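Local coordinates for protein arylamine n-acetyltransferase (PDB 1W5R) that probably transfers an acetyl group from acetyl-CoA to arylamines, as expected of an arylamine N-acetyltransferase, at residues G71-E75 / G195-S200; G135-T139 / A220-L224. The protein carries 1 engineered substitution. All coordinates share one frame; numbering follows the deposited sequence.

Contact 1: G71-E75 / G195-S200; sequences GYQYE and GSWYVS. Engineered in segment 71-75: Gln73 (natural residue Cys).
The Tyr74 ring has Ser196 over one face, with Ser196 CB 3.9 Å from the ring centroid in a CH-pi contact, while Val199 CG2 and Tyr72 CE2 sit at its edge. Tyr72 carries the side chain of Gln73 over one face and meets Ser196 OG at its edge. These rings pack the start of helix 73-87 against helix 189-201. A cysteine at the head of such a helix is the arrangement of the papain-like fold; here engineered Gln73 occupies that position, and its NE2 bonds to Thr112 O beside His113, probably the triad histidine.

Tyr72 is the N-cap residue. With chi1 at 74°, its CG lies between the backbone N and the carbonyl carbon, and the ring reaches across to the other helix. There Tyr72 OH donates to Ser196 OG over 2.7 Å, and that hydroxyl is also bonded to Val52 O. The branches of Val199 divide the rings between them: CG1 lies 3.6 Å from Tyr72 CE1, CG2 3.9 Å from Tyr74 CE1. One turn within helix 189-201 is pinned twice, as Ser200 OG (2.8 Å) and Ser200 N (2.9 Å) reach Ser196 O from opposite faces of its carbonyl plane.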
loop_
_atom_site.group_PDB
_atom_site.type_symbol
_atom_site.label_atom_id
_atom_site.label_comp_id
_atom_site.label_asym_id
_atom_site.label_seq_id
_atom_site.Cartn_x
_atom_site.Cartn_y
_atom_site.Cartn_z
ATOM N N GLY A 71 12.153 -5.564 -20.058
ATOM C CA GLY A 71 12.311 -6.938 -20.517
ATOM C C GLY A 71 12.461 -7.849 -19.333
ATOM O O GLY A 71 12.315 -7.407 -18.178
ATOM N N TYR A 72 12.681 -9.130 -19.609
ATOM C CA TYR A 72 12.882 -10.090 -18.534
ATOM C C TYR A 72 14.362 -10.488 -18.402
ATOM O O TYR A 72 15.221 -9.780 -18.947
ATOM C CB TYR A 72 11.853 -11.243 -18.586
ATOM C CG TYR A 72 12.003 -12.310 -19.664
ATOM C CD1 TYR A 72 11.104 -13.372 -19.692
ATOM C CD2 TYR A 72 13.050 -12.301 -20.591
ATOM C CE1 TYR A 72 11.201 -14.393 -20.631
ATOM C CE2 TYR A 72 13.174 -13.342 -21.532
ATOM C CZ TYR A 72 12.235 -14.388 -21.531
ATOM O OH TYR A 72 12.318 -15.447 -22.410
ATOM N N GLN A 73 14.671 -11.552 -17.674
ATOM C CA GLN A 73 16.046 -11.806 -17.245
ATOM C C GLN A 73 17.071 -11.809 -18.383
ATOM O O GLN A 73 18.153 -11.208 -18.267
ATOM C CB GLN A 73 16.134 -13.114 -16.436
ATOM C CG GLN A 73 15.522 -14.357 -17.047
ATOM C CD GLN A 73 14.031 -14.539 -16.724
ATOM O OE1 GLN A 73 13.323 -13.577 -16.439
ATOM N NE2 GLN A 73 13.565 -15.784 -16.768
ATOM N N TYR A 74 16.745 -12.491 -19.479
ATOM C CA TYR A 74 17.696 -12.589 -20.601
ATOM C C TYR A 74 17.929 -11.262 -21.313
ATOM O O TYR A 74 19.020 -10.991 -21.865
ATOM C CB TYR A 74 17.219 -13.607 -21.614
ATOM C CG TYR A 74 17.145 -15.020 -21.113
ATOM C CD1 TYR A 74 15.931 -15.576 -20.706
ATOM C CD2 TYR A 74 18.295 -15.814 -21.035
ATOM C CE1 TYR A 74 15.857 -16.896 -20.240
ATOM C CE2 TYR A 74 18.236 -17.135 -20.578
ATOM C CZ TYR A 74 17.018 -17.667 -20.174
ATOM O OH TYR A 74 16.919 -18.971 -19.746
ATOM N N GLU A 75 16.892 -10.437 -21.311
ATOM C CA GLU A 75 16.964 -9.140 -21.972
ATOM C C GLU A 75 17.769 -8.166 -21.130
ATOM O O GLU A 75 18.636 -7.449 -21.640
ATOM C CB GLU A 75 15.554 -8.612 -22.262
ATOM C CG GLU A 75 14.826 -9.466 -23.286
ATOM C CD GLU A 75 13.347 -9.179 -23.351
ATOM O OE1 GLU A 75 12.880 -8.740 -24.431
ATOM O OE2 GLU A 75 12.644 -9.424 -22.339
ATOM N N GLY A 195 17.220 -21.239 -23.934
ATOM C CA GLY A 195 16.548 -21.030 -22.652
ATOM C C GLY A 195 15.457 -19.981 -22.773
ATOM O O GLY A 195 14.330 -20.181 -22.300
ATOM N N SER A 196 15.784 -18.866 -23.422
ATOM C CA SER A 196 14.805 -17.794 -23.553
ATOM C C SER A 196 13.603 -18.221 -24.403
ATOM O O SER A 196 12.462 -17.816 -24.141
ATOM C CB SER A 196 15.436 -16.532 -24.138
ATOM O OG SER A 196 14.509 -15.450 -24.071
ATOM N N TRP A 197 13.857 -19.013 -25.442
ATOM C CA TRP A 197 12.750 -19.577 -26.203
ATOM C C TRP A 197 11.793 -20.358 -25.287
ATOM O O TRP A 197 10.566 -20.167 -25.353
ATOM C CB TRP A 197 13.278 -20.481 -27.333
ATOM C CG TRP A 197 12.163 -21.051 -28.164
ATOM C CD1 TRP A 197 11.635 -22.315 -28.091
ATOM C CD2 TRP A 197 11.399 -20.350 -29.144
ATOM N NE1 TRP A 197 10.593 -22.445 -28.996
ATOM C CE2 TRP A 197 10.433 -21.249 -29.649
ATOM C CE3 TRP A 197 11.451 -19.051 -29.662
ATOM C CZ2 TRP A 197 9.506 -20.875 -30.634
ATOM C CZ3 TRP A 197 10.534 -18.686 -30.648
ATOM C CH2 TRP A 197 9.573 -19.596 -31.112
ATOM N N TYR A 198 12.345 -21.230 -24.448
ATOM C CA TYR A 198 11.553 -22.015 -23.499
ATOM C C TYR A 198 10.732 -21.126 -22.560
ATOM O O TYR A 198 9.513 -21.287 -22.416
ATOM C CB TYR A 198 12.487 -22.917 -22.686
ATOM C CG TYR A 198 11.799 -23.902 -21.763
ATOM C CD1 TYR A 198 11.217 -25.074 -22.267
ATOM C CD2 TYR A 198 11.756 -23.686 -20.379
ATOM C CE1 TYR A 198 10.601 -25.995 -21.433
ATOM C CE2 TYR A 198 11.144 -24.611 -19.533
ATOM C CZ TYR A 198 10.564 -25.757 -20.069
ATOM O OH TYR A 198 9.956 -26.668 -19.227
ATOM N N VAL A 199 11.413 -20.169 -21.933
ATOM C CA VAL A 199 10.763 -19.348 -20.902
ATOM C C VAL A 199 9.659 -18.476 -21.522
ATOM O O VAL A 199 8.639 -18.184 -20.869
ATOM C CB VAL A 199 11.797 -18.461 -20.169
ATOM C CG1 VAL A 199 11.111 -17.645 -19.080
ATOM C CG2 VAL A 199 12.861 -19.322 -19.508
ATOM N N SER A 200 9.868 -18.057 -22.772
ATOM C CA SER A 200 8.933 -17.134 -23.419
ATOM C C SER A 200 7.837 -17.831 -24.229
ATOM O O SER A 200 6.916 -17.145 -24.692
ATOM C CB SER A 200 9.668 -16.080 -24.270
ATOM O OG SER A 200 10.269 -16.680 -25.414
#

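Contact 2: G135-T139 / A220-L224; sequences GQTLT and ARYNL
This is a polar contact between a loop and a strand: Arg221, on strand 220-225 of the five-stranded antiparallel sheet, reaches into segment 135-139, part of the loop between strands 127-129 and 142-143 of the larger sheet, and binds its backbone carbonyls. The side chain leaves the strand with CG anti to the carbonyl carbon (chi1 -62°) and stays extended from CG to NE, bringing the guanidinium alongside the loop. Its NH1 is shared between two acceptors, Gly135 O at 2.9 Å and Thr137 O, also 2.9 Å from NH1. The first lies 18° out of the guanidinium plane; the second lies in that plane and is gripped end-on, because Arg221 NH2 reaches the same Thr137 O at 3.2 Å.

The side chain of Gln136 crosses the arginine at about a right angle, its amide over one face of the guanidinium with the two planes 45° apart. The side chain of Thr139 points the opposite way to that of Arg221, and its CG2 comes 3.6 Å from Arg221 NH2, obliquely to the guanidinium. The salt bridge from Arg221 NH2 to Glu155 probably offsets the charge and should help fix the rotation of the guanidinium.

Near Gly135, the backbones come close, with Gly135 CA 5.0 Å from Asn223 CA. A water bridges Gly135 N and Asn223 OD1, although its distance to the amide oxygen is doubtfully short. Thr137 OG1 ties the loop back to the backbone of Asp130, probably the triad aspartate. An arginine from one sheet bonded to loop carbonyls of the other thus joins the two beta sheets of the arylamine N-acetyltransferase fold.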
loop_
_atom_site.group_PDB
_atom_site.type_symbol
_atom_site.label_atom_id
_atom_site.label_comp_id
_atom_site.label_asym_id
_atom_site.label_seq_id
_atom_site.Cartn_x
_atom_site.Cartn_y
_atom_site.Cartn_z
ATOM N N GLY A 135 11.655 -8.127 -9.151
ATOM C CA GLY A 135 11.519 -7.360 -7.909
ATOM C C GLY A 135 12.587 -7.613 -6.848
ATOM O O GLY A 135 12.921 -6.696 -6.095
ATOM N N GLN A 136 13.102 -8.849 -6.785
ATOM C CA GLN A 136 14.119 -9.222 -5.801
ATOM C C GLN A 136 15.531 -9.270 -6.402
ATOM O O GLN A 136 16.430 -9.887 -5.832
ATOM C CB GLN A 136 13.751 -10.557 -5.126
ATOM C CG GLN A 136 14.480 -10.842 -3.803
ATOM C CD GLN A 136 14.291 -9.747 -2.761
ATOM O OE1 GLN A 136 15.266 -9.082 -2.336
ATOM N NE2 GLN A 136 13.062 -9.539 -2.359
ATOM N N THR A 137 15.724 -8.608 -7.539
ATOM C CA THR A 137 17.044 -8.639 -8.190
ATOM C C THR A 137 18.105 -7.934 -7.347
ATOM O O THR A 137 17.796 -6.991 -6.585
ATOM C CB THR A 137 16.997 -8.002 -9.590
ATOM O OG1 THR A 137 18.053 -8.552 -10.396
ATOM C CG2 THR A 137 17.086 -6.472 -9.533
ATOM N N LEU A 138 19.349 -8.382 -7.487
ATOM C CA LEU A 138 20.481 -7.694 -6.851
ATOM C C LEU A 138 20.556 -6.231 -7.254
ATOM O O LEU A 138 20.419 -5.899 -8.429
ATOM C CB LEU A 138 21.799 -8.354 -7.227
ATOM C CG LEU A 138 22.287 -9.522 -6.371
ATOM C CD1 LEU A 138 23.459 -10.223 -7.032
ATOM C CD2 LEU A 138 22.702 -9.049 -4.982
ATOM N N THR A 139 20.778 -5.366 -6.259
ATOM C CA THR A 139 20.845 -3.929 -6.491
ATOM C C THR A 139 22.259 -3.378 -6.334
ATOM O O THR A 139 22.479 -2.158 -6.422
ATOM C CB THR A 139 19.880 -3.183 -5.560
ATOM O OG1 THR A 139 20.258 -3.408 -4.193
ATOM C CG2 THR A 139 18.422 -3.652 -5.820
ATOM N N ALA A 220 12.678 1.390 -2.394
ATOM C CA ALA A 220 11.677 0.321 -2.412
ATOM C C ALA A 220 11.813 -0.627 -3.587
ATOM O O ALA A 220 12.271 -0.226 -4.649
ATOM C CB ALA A 220 10.264 0.904 -2.382
ATOM N N ARG A 221 11.366 -1.861 -3.378
ATOM C CA ARG A 221 11.213 -2.836 -4.460
ATOM C C ARG A 221 9.745 -2.914 -4.830
ATOM O O ARG A 221 8.894 -3.055 -3.946
ATOM C CB ARG A 221 11.702 -4.212 -4.014
ATOM C CG ARG A 221 13.182 -4.249 -3.649
ATOM C CD ARG A 221 13.575 -5.621 -3.107
ATOM N NE ARG A 221 15.020 -5.773 -2.880
ATOM C CZ ARG A 221 15.917 -5.983 -3.850
ATOM N NH1 ARG A 221 15.531 -6.052 -5.123
ATOM N NH2 ARG A 221 17.207 -6.122 -3.550
ATOM N N TYR A 222 9.461 -2.848 -6.128
ATOM C CA TYR A 222 8.096 -2.921 -6.642
ATOM C C TYR A 222 7.939 -4.157 -7.491
ATOM O O TYR A 222 8.727 -4.378 -8.407
ATOM C CB TYR A 222 7.788 -1.689 -7.505
ATOM C CG TYR A 222 7.853 -0.402 -6.726
ATOM C CD1 TYR A 222 9.070 0.248 -6.523
ATOM C CD2 TYR A 222 6.696 0.161 -6.186
ATOM C CE1 TYR A 222 9.130 1.428 -5.804
ATOM C CE2 TYR A 222 6.749 1.348 -5.455
ATOM C CZ TYR A 222 7.965 1.978 -5.275
ATOM O OH TYR A 222 8.032 3.147 -4.538
ATOM N N ASN A 223 6.928 -4.970 -7.177
ATOM C CA ASN A 223 6.688 -6.180 -7.952
ATOM C C ASN A 223 5.210 -6.414 -8.180
ATOM O O ASN A 223 4.470 -6.688 -7.226
ATOM C CB ASN A 223 7.297 -7.418 -7.311
ATOM C CG ASN A 223 7.254 -8.602 -8.252
ATOM O OD1 ASN A 223 7.932 -8.604 -9.259
ATOM N ND2 ASN A 223 6.404 -9.573 -7.961
ATOM N N LEU A 224 4.806 -6.293 -9.439
ATOM C CA LEU A 224 3.420 -6.511 -9.851
ATOM C C LEU A 224 3.294 -7.911 -10.437
ATOM O O LEU A 224 4.042 -8.261 -11.346
ATOM C CB LEU A 224 3.054 -5.484 -10.926
ATOM C CG LEU A 224 1.654 -5.577 -11.550
ATOM C CD1 LEU A 224 0.608 -5.050 -10.552
ATOM C CD2 LEU A 224 1.559 -4.791 -12.854
HETATM O O HOH W 1 9.708 -10.067 -10.061
#

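Contacts 1 and 2 lie on opposite sides of the chain's centre, their centres about 18 Å apart and their nearest atoms about 8 Å apart, without touching. Along the chain their segments alternate: 71-75, 135-139, 195-200, then 220-224. Contact 1 joins two helices, whereas contact 2 joins a loop to a strand. The five-stranded sheet connects their surroundings: strand 41-42, which packs against Tyr72 and Gln73, is followed across the sheet by 212-216 and then 220-225. Contact 1 contains the position of the probable catalytic cysteine, here engineered to Gln73, while the loop of contact 2 is bonded through Thr137 to Asp130, probably the aspartate of the same triad.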